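Local coordinates for TPR repeat-containing protein (Cytophaga hutchinsonii, PDB 3U4T) that is of unknown function but, as a tetratricopeptide-repeat protein built of paired antiparallel helices, probably serves as a scaffold for binding other proteins, at residues S36-Y48 / D59-K71. The protein carries 1 engineered substitution. Sequence-based numbering, arbitrary orientation.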
ATOM      1  N   SER A  36     -21.231 -27.177 -11.726  1.00 42.73           N
ATOM      2  CA  SER A  36     -20.391 -26.095 -12.189  1.00 37.48           C
ATOM      3  C   SER A  36     -19.385 -25.731 -11.123  1.00 45.48           C
ATOM      4  O   SER A  36     -19.715 -25.678  -9.938  1.00 47.87           O
ATOM      5  CB  SER A  36     -21.239 -24.873 -12.505  1.00 31.06           C
ATOM      6  OG  SER A  36     -20.418 -23.752 -12.770  1.00 38.71           O
ATOM      7  N   PRO A  37     -18.126 -25.515 -11.524  1.00 45.02           N
ATOM      8  CA  PRO A  37     -17.102 -25.147 -10.541  1.00 45.12           C
ATOM      9  C   PRO A  37     -17.088 -23.642 -10.273  1.00 43.65           C
ATOM     10  O   PRO A  37     -16.653 -23.187  -9.212  1.00 23.63           O
ATOM     11  CB  PRO A  37     -15.810 -25.624 -11.202  1.00 53.54           C
ATOM     12  CG  PRO A  37     -16.112 -25.502 -12.675  1.00 44.03           C
ATOM     13  CD  PRO A  37     -17.504 -26.056 -12.748  1.00 36.38           C
ATOM     14  N   TYR A  38     -17.609 -22.886 -11.235  1.00 38.81           N
ATOM     15  CA  TYR A  38     -17.619 -21.425 -11.173  1.00 34.44           C
ATOM     16  C   TYR A  38     -18.480 -20.754 -10.130  1.00 37.31           C
ATOM     17  O   TYR A  38     -18.540 -19.528 -10.094  1.00 26.98           O
ATOM     18  CB  TYR A  38     -17.945 -20.857 -12.554  1.00 36.41           C
ATOM     19  CG  TYR A  38     -16.966 -21.338 -13.592  1.00 37.14           C
ATOM     20  CD1 TYR A  38     -15.608 -21.066 -13.465  1.00 32.51           C
ATOM     21  CD2 TYR A  38     -17.385 -22.122 -14.673  1.00 41.09           C
ATOM     22  CE1 TYR A  38     -14.678 -21.569 -14.390  1.00 46.21           C
ATOM     23  CE2 TYR A  38     -16.471 -22.626 -15.601  1.00 43.51           C
ATOM     24  CZ  TYR A  38     -15.123 -22.346 -15.454  1.00 42.81           C
ATOM     25  OH  TYR A  38     -14.225 -22.839 -16.370  1.00 43.88           O
ATOM     26  N   ILE A  39     -19.163 -21.527  -9.292  1.00 42.99           N
ATOM     27  CA  ILE A  39     -19.946 -20.902  -8.243  1.00 49.80           C
ATOM     28  C   ILE A  39     -19.010 -20.816  -7.043  1.00 48.22           C
ATOM     29  O   ILE A  39     -19.126 -19.926  -6.210  1.00 50.45           O
ATOM     30  CB  ILE A  39     -21.217 -21.726  -7.854  1.00 58.11           C
ATOM     31  CG1 ILE A  39     -20.842 -23.019  -7.120  1.00 45.11           C
ATOM     32  CG2 ILE A  39     -22.024 -22.027  -9.095  1.00 57.40           C
ATOM     33  CD1 ILE A  39     -22.048 -23.772  -6.568  1.00 38.38           C
ATOM     34  N   TYR A  40     -18.046 -21.727  -6.997  1.00 43.20           N
ATOM     35  CA  TYR A  40     -17.106 -21.801  -5.893  1.00 38.83           C
ATOM     36  C   TYR A  40     -16.027 -20.726  -5.863  1.00 33.04           C
ATOM     37  O   TYR A  40     -15.740 -20.185  -4.794  1.00 27.53           O
ATOM     38  CB  TYR A  40     -16.492 -23.203  -5.855  1.00 42.79           C
ATOM     39  CG  TYR A  40     -17.544 -24.271  -5.625  1.00 50.71           C
ATOM     40  CD1 TYR A  40     -18.103 -24.463  -4.363  1.00 51.40           C
ATOM     41  CD2 TYR A  40     -18.023 -25.045  -6.679  1.00 44.49           C
ATOM     42  CE1 TYR A  40     -19.119 -25.398  -4.150  1.00 52.88           C
ATOM     43  CE2 TYR A  40     -19.043 -25.987  -6.481  1.00 60.10           C
ATOM     44  CZ  TYR A  40     -19.584 -26.159  -5.212  1.00 58.56           C
ATOM     45  OH  TYR A  40     -20.577 -27.097  -5.003  1.00 61.59           O
ATOM     46  N   ASN A  41     -15.430 -20.385  -7.000  1.00 25.32           N
ATOM     47  CA  ASN A  41     -14.395 -19.356  -6.953  1.00 30.07           C
ATOM     48  C   ASN A  41     -15.008 -17.992  -6.666  1.00 33.70           C
ATOM     49  O   ASN A  41     -14.346 -17.115  -6.121  1.00 39.42           O
ATOM     50  CB  ASN A  41     -13.570 -19.319  -8.251  1.00 29.10           C
ATOM     51  CG  ASN A  41     -14.389 -18.922  -9.467  1.00 42.66           C
ATOM     52  OD1 ASN A  41     -15.569 -19.241  -9.572  1.00 52.54           O
ATOM     53  ND2 ASN A  41     -13.750 -18.251 -10.407  1.00 36.30           N
ATOM     54  N   ARG A  42     -16.278 -17.822  -7.014  1.00 30.66           N
ATOM     55  CA  ARG A  42     -16.973 -16.562  -6.785  1.00 38.16           C
ATOM     56  C   ARG A  42     -17.436 -16.468  -5.339  1.00 23.45           C
ATOM     57  O   ARG A  42     -17.346 -15.409  -4.715  1.00 30.37           O
ATOM     58  CB  ARG A  42     -18.166 -16.439  -7.737  1.00 42.72           C
ATOM     59  CG  ARG A  42     -17.759 -16.209  -9.187  1.00 44.32           C
ATOM     60  CD  ARG A  42     -18.969 -16.059 -10.103  1.00 42.64           C
ATOM     61  NE  ARG A  42     -18.582 -15.710 -11.469  1.00 43.82           N
ATOM     62  CZ  ARG A  42     -17.866 -16.487 -12.276  1.00 51.05           C
ATOM     63  NH1 ARG A  42     -17.448 -17.679 -11.867  1.00 49.80           N
ATOM     64  NH2 ARG A  42     -17.565 -16.068 -13.497  1.00 50.41           N
ATOM     65  N   ARG A  43     -17.920 -17.583  -4.800  1.00 32.60           N
ATOM     66  CA  ARG A  43     -18.383 -17.590  -3.423  1.00 52.24           C
ATOM     67  C   ARG A  43     -17.159 -17.415  -2.542  1.00 54.17           C
ATOM     68  O   ARG A  43     -17.215 -16.760  -1.505  1.00 55.00           O
ATOM     69  CB  ARG A  43     -19.095 -18.907  -3.099  1.00 51.22           C
ATOM     70  CG  ARG A  43     -19.980 -18.850  -1.853  1.00 53.33           C
ATOM     71  CD  ARG A  43     -20.891 -20.074  -1.756  1.00 54.69           C
ATOM     72  NE  ARG A  43     -20.171 -21.290  -1.385  1.00 52.89           N
ATOM     73  CZ  ARG A  43     -20.734 -22.490  -1.275  1.00 55.08           C
ATOM     74  NH1 ARG A  43     -22.032 -22.650  -1.513  1.00 62.18           N
ATOM     75  NH2 ARG A  43     -20.006 -23.530  -0.898  1.00 48.88           N
ATOM     76  N   ALA A  44     -16.042 -17.994  -2.968  1.00 52.78           N
ATOM     77  CA  ALA A  44     -14.806 -17.883  -2.206  1.00 47.79           C
ATOM     78  C   ALA A  44     -14.451 -16.406  -2.039  1.00 41.03           C
ATOM     79  O   ALA A  44     -14.164 -15.954  -0.932  1.00 40.84           O
ATOM     80  CB  ALA A  44     -13.687 -18.620  -2.914  1.00 40.41           C
ATOM     81  N   VAL A  45     -14.474 -15.658  -3.138  1.00 35.98           N
ATOM     82  CA  VAL A  45     -14.175 -14.228  -3.095  1.00 31.31           C
ATOM     83  C   VAL A  45     -15.199 -13.499  -2.222  1.00 43.45           C
ATOM     84  O   VAL A  45     -14.834 -12.643  -1.417  1.00 42.40           O
ATOM     85  CB  VAL A  45     -14.199 -13.597  -4.494  1.00 33.68           C
ATOM     86  CG1 VAL A  45     -14.106 -12.084  -4.374  1.00 25.79           C
ATOM     87  CG2 VAL A  45     -13.045 -14.127  -5.320  1.00 46.88           C
ATOM     88  N   CYS A  46     -16.479 -13.822  -2.380  1.00 42.51           N
ATOM     89  CA  CYS A  46     -17.490 -13.171  -1.560  1.00 44.36           C
ATOM     90  C   CYS A  46     -17.086 -13.345  -0.084  1.00 45.97           C
ATOM     91  O   CYS A  46     -16.882 -12.358   0.637  1.00 34.22           O
ATOM     92  CB  CYS A  46     -18.879 -13.772  -1.836  1.00 33.86           C
ATOM     93  SG  CYS A  46     -19.548 -13.380  -3.513  1.00 40.81           S
ATOM     94  N   TYR A  47     -16.935 -14.591   0.356  1.00 49.33           N
ATOM     95  CA  TYR A  47     -16.542 -14.859   1.737  1.00 46.65           C
ATOM     96  C   TYR A  47     -15.268 -14.098   2.127  1.00 47.05           C
ATOM     97  O   TYR A  47     -15.162 -13.561   3.234  1.00 49.31           O
ATOM     98  CB  TYR A  47     -16.341 -16.364   1.954  1.00 40.45           C
ATOM     99  CG  TYR A  47     -17.624 -17.149   2.167  1.00 51.18           C
ATOM    100  CD1 TYR A  47     -18.522 -16.788   3.171  1.00 50.55           C
ATOM    101  CD2 TYR A  47     -17.925 -18.274   1.386  1.00 43.92           C
ATOM    102  CE1 TYR A  47     -19.681 -17.518   3.399  1.00 47.13           C
ATOM    103  CE2 TYR A  47     -19.087 -19.016   1.607  1.00 42.88           C
ATOM    104  CZ  TYR A  47     -19.958 -18.629   2.617  1.00 49.15           C
ATOM    105  OH  TYR A  47     -21.106 -19.354   2.849  1.00 62.46           O
ATOM    106  N   TYR A  48     -14.301 -14.052   1.216  1.00 34.19           N
ATOM    107  CA  TYR A  48     -13.043 -13.349   1.469  1.00 36.31           C
ATOM    108  C   TYR A  48     -13.252 -11.851   1.731  1.00 45.07           C
ATOM    109  O   TYR A  48     -12.599 -11.272   2.603  1.00 44.41           O
ATOM    110  CB  TYR A  48     -12.101 -13.524   0.277  1.00 39.23           C
ATOM    111  CG  TYR A  48     -10.885 -12.638   0.333  1.00 28.79           C
ATOM    112  CD1 TYR A  48      -9.765 -13.001   1.084  1.00 38.74           C
ATOM    113  CD2 TYR A  48     -10.863 -11.419  -0.341  1.00 30.09           C
ATOM    114  CE1 TYR A  48      -8.655 -12.172   1.159  1.00 38.26           C
ATOM    115  CE2 TYR A  48      -9.759 -10.575  -0.271  1.00 39.50           C
ATOM    116  CZ  TYR A  48      -8.660 -10.956   0.481  1.00 48.57           C
ATOM    117  OH  TYR A  48      -7.573 -10.115   0.563  1.00 54.23           O
ATOM    118  N   ASP A  59     -13.929 -22.899  -0.033  1.00 30.43           N
ATOM    119  CA  ASP A  59     -14.497 -22.625  -1.351  1.00 43.06           C
ATOM    120  C   ASP A  59     -13.470 -22.551  -2.470  1.00 44.12           C
ATOM    121  O   ASP A  59     -13.683 -23.100  -3.551  1.00 43.67           O
ATOM    122  CB  ASP A  59     -15.290 -21.319  -1.338  1.00 40.14           C
ATOM    123  CG  ASP A  59     -16.739 -21.504  -0.905  1.00 43.00           C
ATOM    124  OD1 ASP A  59     -17.177 -22.651  -0.686  1.00 37.96           O
ATOM    125  OD2 ASP A  59     -17.445 -20.477  -0.796  1.00 34.97           O
ATOM    126  N   ILE A  60     -12.355 -21.874  -2.232  1.00 38.17           N
ATOM    127  CA  ILE A  60     -11.365 -21.773  -3.288  1.00 33.30           C
ATOM    128  C   ILE A  60     -10.719 -23.133  -3.531  1.00 38.95           C
ATOM    129  O   ILE A  60     -10.212 -23.400  -4.620  1.00 47.98           O
ATOM    130  CB  ILE A  60     -10.283 -20.729  -2.955  1.00 30.86           C
ATOM    131  CG1 ILE A  60      -9.508 -20.387  -4.222  1.00 41.61           C
ATOM    132  CG2 ILE A  60      -9.358 -21.253  -1.886  1.00 41.85           C
ATOM    133  CD1 ILE A  60     -10.368 -19.741  -5.288  1.00 41.69           C
ATOM    134  N   GLU A  61     -10.753 -24.006  -2.524  1.00 29.09           N
ATOM    135  CA  GLU A  61     -10.158 -25.327  -2.677  1.00 31.36           C
ATOM    136  C   GLU A  61     -11.144 -26.276  -3.347  1.00 34.29           C
ATOM    137  O   GLU A  61     -10.752 -27.177  -4.084  1.00 33.99           O
ATOM    138  CB  GLU A  61      -9.685 -25.858  -1.314  1.00 33.39           C
ATOM    139  CG  GLU A  61      -8.617 -24.948  -0.684  1.00 30.37           C
ATOM    140  CD  GLU A  61      -8.016 -25.482   0.606  1.00 40.95           C
ATOM    141  OE1 GLU A  61      -8.775 -25.979   1.468  1.00 42.76           O
ATOM    142  OE2 GLU A  61      -6.778 -25.384   0.766  1.00 38.78           O
ATOM    143  N   THR A  62     -12.431 -26.070  -3.101  1.00 28.44           N
ATOM    144  CA  THR A  62     -13.441 -26.894  -3.731  1.00 29.34           C
ATOM    145  C   THR A  62     -13.352 -26.494  -5.202  1.00 31.28           C
ATOM    146  O   THR A  62     -13.372 -27.335  -6.100  1.00 36.52           O
ATOM    147  CB  THR A  62     -14.839 -26.570  -3.177  1.00 32.91           C
ATOM    148  OG1 THR A  62     -14.942 -27.065  -1.836  1.00 44.35           O
ATOM    149  CG2 THR A  62     -15.921 -27.207  -4.040  1.00 21.27           C
ATOM    150  N   TYR A  63     -13.244 -25.195  -5.448  1.00 22.83           N
ATOM    151  CA  TYR A  63     -13.109 -24.713  -6.811  1.00 35.30           C
ATOM    152  C   TYR A  63     -11.975 -25.443  -7.558  1.00 26.89           C
ATOM    153  O   TYR A  63     -12.207 -26.024  -8.616  1.00 29.89           O
ATOM    154  CB  TYR A  63     -12.817 -23.218  -6.796  1.00 32.07           C
ATOM    155  CG  TYR A  63     -12.487 -22.653  -8.154  1.00 32.78           C
ATOM    156  CD1 TYR A  63     -13.464 -22.547  -9.137  1.00 31.21           C
ATOM    157  CD2 TYR A  63     -11.205 -22.195  -8.443  1.00 37.90           C
ATOM    158  CE1 TYR A  63     -13.177 -21.991 -10.377  1.00 30.55           C
ATOM    159  CE2 TYR A  63     -10.906 -21.638  -9.682  1.00 37.74           C
ATOM    160  CZ  TYR A  63     -11.900 -21.539 -10.641  1.00 42.21           C
ATOM    161  OH  TYR A  63     -11.626 -20.995 -11.865  1.00 34.53           O
ATOM    162  N   PHE A  64     -10.759 -25.414  -7.003  1.00 24.44           N
ATOM    163  CA  PHE A  64      -9.606 -26.053  -7.651  1.00 29.55           C
ATOM    164  C   PHE A  64      -9.631 -27.579  -7.753  1.00 25.07           C
ATOM    165  O   PHE A  64      -8.838 -28.171  -8.486  1.00 19.43           O
ATOM    166  CB  PHE A  64      -8.298 -25.608  -6.987  1.00 23.91           C
ATOM    167  CG  PHE A  64      -7.826 -24.267  -7.439  1.00 23.85           C
ATOM    168  CD1 PHE A  64      -7.555 -24.039  -8.780  1.00 19.29           C
ATOM    169  CD2 PHE A  64      -7.710 -23.211  -6.542  1.00 21.03           C
ATOM    170  CE1 PHE A  64      -7.163 -22.762  -9.231  1.00 26.95           C
ATOM    171  CE2 PHE A  64      -7.320 -21.934  -6.976  1.00 22.37           C
ATOM    172  CZ  PHE A  64      -7.051 -21.710  -8.324  1.00 34.47           C
ATOM    173  N   SER A  65     -10.537 -28.221  -7.028  1.00 21.65           N
ATOM    174  CA  SER A  65     -10.648 -29.667  -7.091  1.00 21.02           C
ATOM    175  C   SER A  65     -11.707 -30.010  -8.131  1.00 30.95           C
ATOM    176  O   SER A  65     -11.985 -31.180  -8.386  1.00 33.60           O
ATOM    177  CB  SER A  65     -11.077 -30.203  -5.729  1.00 21.01           C
ATOM    178  OG  SER A  65     -12.417 -29.817  -5.473  1.00 39.56           O
ATOM    179  N   LYS A  66     -12.301 -28.976  -8.724  1.00 33.01           N
ATOM    180  CA  LYS A  66     -13.353 -29.138  -9.733  1.00 36.70           C
ATOM    181  C   LYS A  66     -13.096 -28.430 -11.058  1.00 32.60           C
ATOM    182  O   LYS A  66     -13.565 -28.879 -12.098  1.00 30.36           O
ATOM    183  CB  LYS A  66     -14.692 -28.637  -9.183  1.00 35.13           C
ATOM    184  CG  LYS A  66     -15.420 -29.610  -8.275  1.00 34.80           C
ATOM    185  CD  LYS A  66     -16.613 -28.939  -7.625  1.00 34.35           C
ATOM    186  CE  LYS A  66     -17.719 -29.937  -7.333  1.00 45.97           C
ATOM    187  NZ  LYS A  66     -17.255 -31.112  -6.543  1.00 49.85           N
ATOM    188  N   VAL A  67     -12.369 -27.316 -11.025  1.00 32.21           N
ATOM    189  CA  VAL A  67     -12.106 -26.568 -12.248  1.00 31.03           C
ATOM    190  C   VAL A  67     -11.151 -27.276 -13.181  1.00 30.39           C
ATOM    191  O   VAL A  67     -10.278 -28.030 -12.760  1.00 29.34           O
ATOM    192  CB  VAL A  67     -11.512 -25.173 -11.966  1.00 32.88           C
ATOM    193  CG1 VAL A  67     -10.080 -25.304 -11.463  1.00 31.65           C
ATOM    194  CG2 VAL A  67     -11.547 -24.324 -13.251  1.00 27.24           C
ATOM    195  N   ASN A  68     -11.338 -27.018 -14.463  1.00 27.82           N
ATOM    196  CA  ASN A  68     -10.503 -27.571 -15.510  1.00 27.05           C
ATOM    197  C   ASN A  68      -9.232 -26.702 -15.635  1.00 37.36           C
ATOM    198  O   ASN A  68      -9.295 -25.514 -15.976  1.00 37.22           O
ATOM    199  CB  ASN A  68     -11.280 -27.568 -16.826  1.00 25.07           C
ATOM    200  CG  ASN A  68     -10.440 -28.016 -18.004  1.00 46.66           C
ATOM    201  OD1 ASN A  68      -9.360 -27.479 -18.259  1.00 39.77           O
ATOM    202  ND2 ASN A  68     -10.937 -29.001 -18.736  1.00 52.06           N
ATOM    203  N   ALA A  69      -8.086 -27.316 -15.358  1.00 29.51           N
ATOM    204  CA  ALA A  69      -6.783 -26.653 -15.403  1.00 37.54           C
ATOM    205  C   ALA A  69      -6.557 -25.648 -16.526  1.00 33.79           C
ATOM    206  O   ALA A  69      -5.877 -24.654 -16.326  1.00 38.60           O
ATOM    207  CB  ALA A  69      -5.670 -27.702 -15.440  1.00 32.83           C
ATOM    208  N   THR A  70      -7.093 -25.901 -17.713  1.00 22.06           N
ATOM    209  CA  THR A  70      -6.883 -24.958 -18.808  1.00 38.03           C
ATOM    210  C   THR A  70      -7.820 -23.763 -18.726  1.00 43.39           C
ATOM    211  O   THR A  70      -7.617 -22.762 -19.409  1.00 45.07           O
ATOM    212  CB  THR A  70      -7.038 -25.638 -20.201  1.00 32.08           C
ATOM    213  OG1 THR A  70      -8.365 -26.157 -20.367  1.00 29.14           O
ATOM    214  CG2 THR A  70      -6.043 -26.763 -20.344  1.00 35.17           C
ATOM    215  N   LYS A  71      -8.833 -23.867 -17.869  1.00 34.38           N
ATOM    216  CA  LYS A  71      -9.812 -22.797 -17.698  1.00 30.37           C
ATOM    217  C   LYS A  71      -9.439 -21.854 -16.568  1.00 39.78           C
ATOM    218  O   LYS A  71      -9.723 -20.661 -16.644  1.00 37.43           O
ATOM    219  CB  LYS A  71     -11.202 -23.376 -17.420  1.00 25.94           C
ATOM    220  CG  LYS A  71     -11.710 -24.340 -18.481  1.00 45.05           C
ATOM    221  CD  LYS A  71     -11.885 -23.693 -19.844  1.00 44.23           C
ATOM    222  CE  LYS A  71     -12.323 -24.756 -20.839  1.00 54.24           C
ATOM    223  NZ  LYS A  71     -13.427 -25.582 -20.255  1.00 52.42           N
TER
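The ring of Y63 carries N41 on one face and V67 on the other. N41 CB sits over the ring centre, 3.3 Å from the centroid in a CH-pi contact, and the amide beyond it lies stacked on the ring, the two planes only 6° apart. With chi1 at 64°, CG of N41 is wedged between its own backbone N and carbonyl carbon, which lays the amide along the ring while ND2 bonds to D76 of helix 74-86. P37 O meets the edge of the same ring, 3.3 Å from Y63 CD1. The Y40 ring is likewise filled on both faces: I39 CG1 lies toward the rim of one, and T62 CG2 stands over the centre of the other, 3.6 Å from the centroid.

One turn further along helix 40-49, D59 of helix 53-64 fits as a knob among Y40, R43, A44 and Y47. R43, its chain bent at chi3, takes the carboxylate side-on, NE to OD2 at 2.9 Å and NH2 to OD1 at 3.0 Å, both on the syn side but somewhat out of the carboxylate plane. Its NH2 also bridges to E30, so one guanidinium ties together helices 19-31, 40-49 and 53-64. A leucine in place of R43 would probably leave the buried D59 carboxylate without its two-nitrogen grip and E30 without its salt bridge. Within the hole, A44 CB comes to 3.5 Å from D59 CB; consistent with this small side chain, the axes of 40-48 and 59-64 approach to 7.6 Å. They run antiparallel at 165°, an antiparallel helical hairpin of the kind that builds the tetratricopeptide-repeat fold.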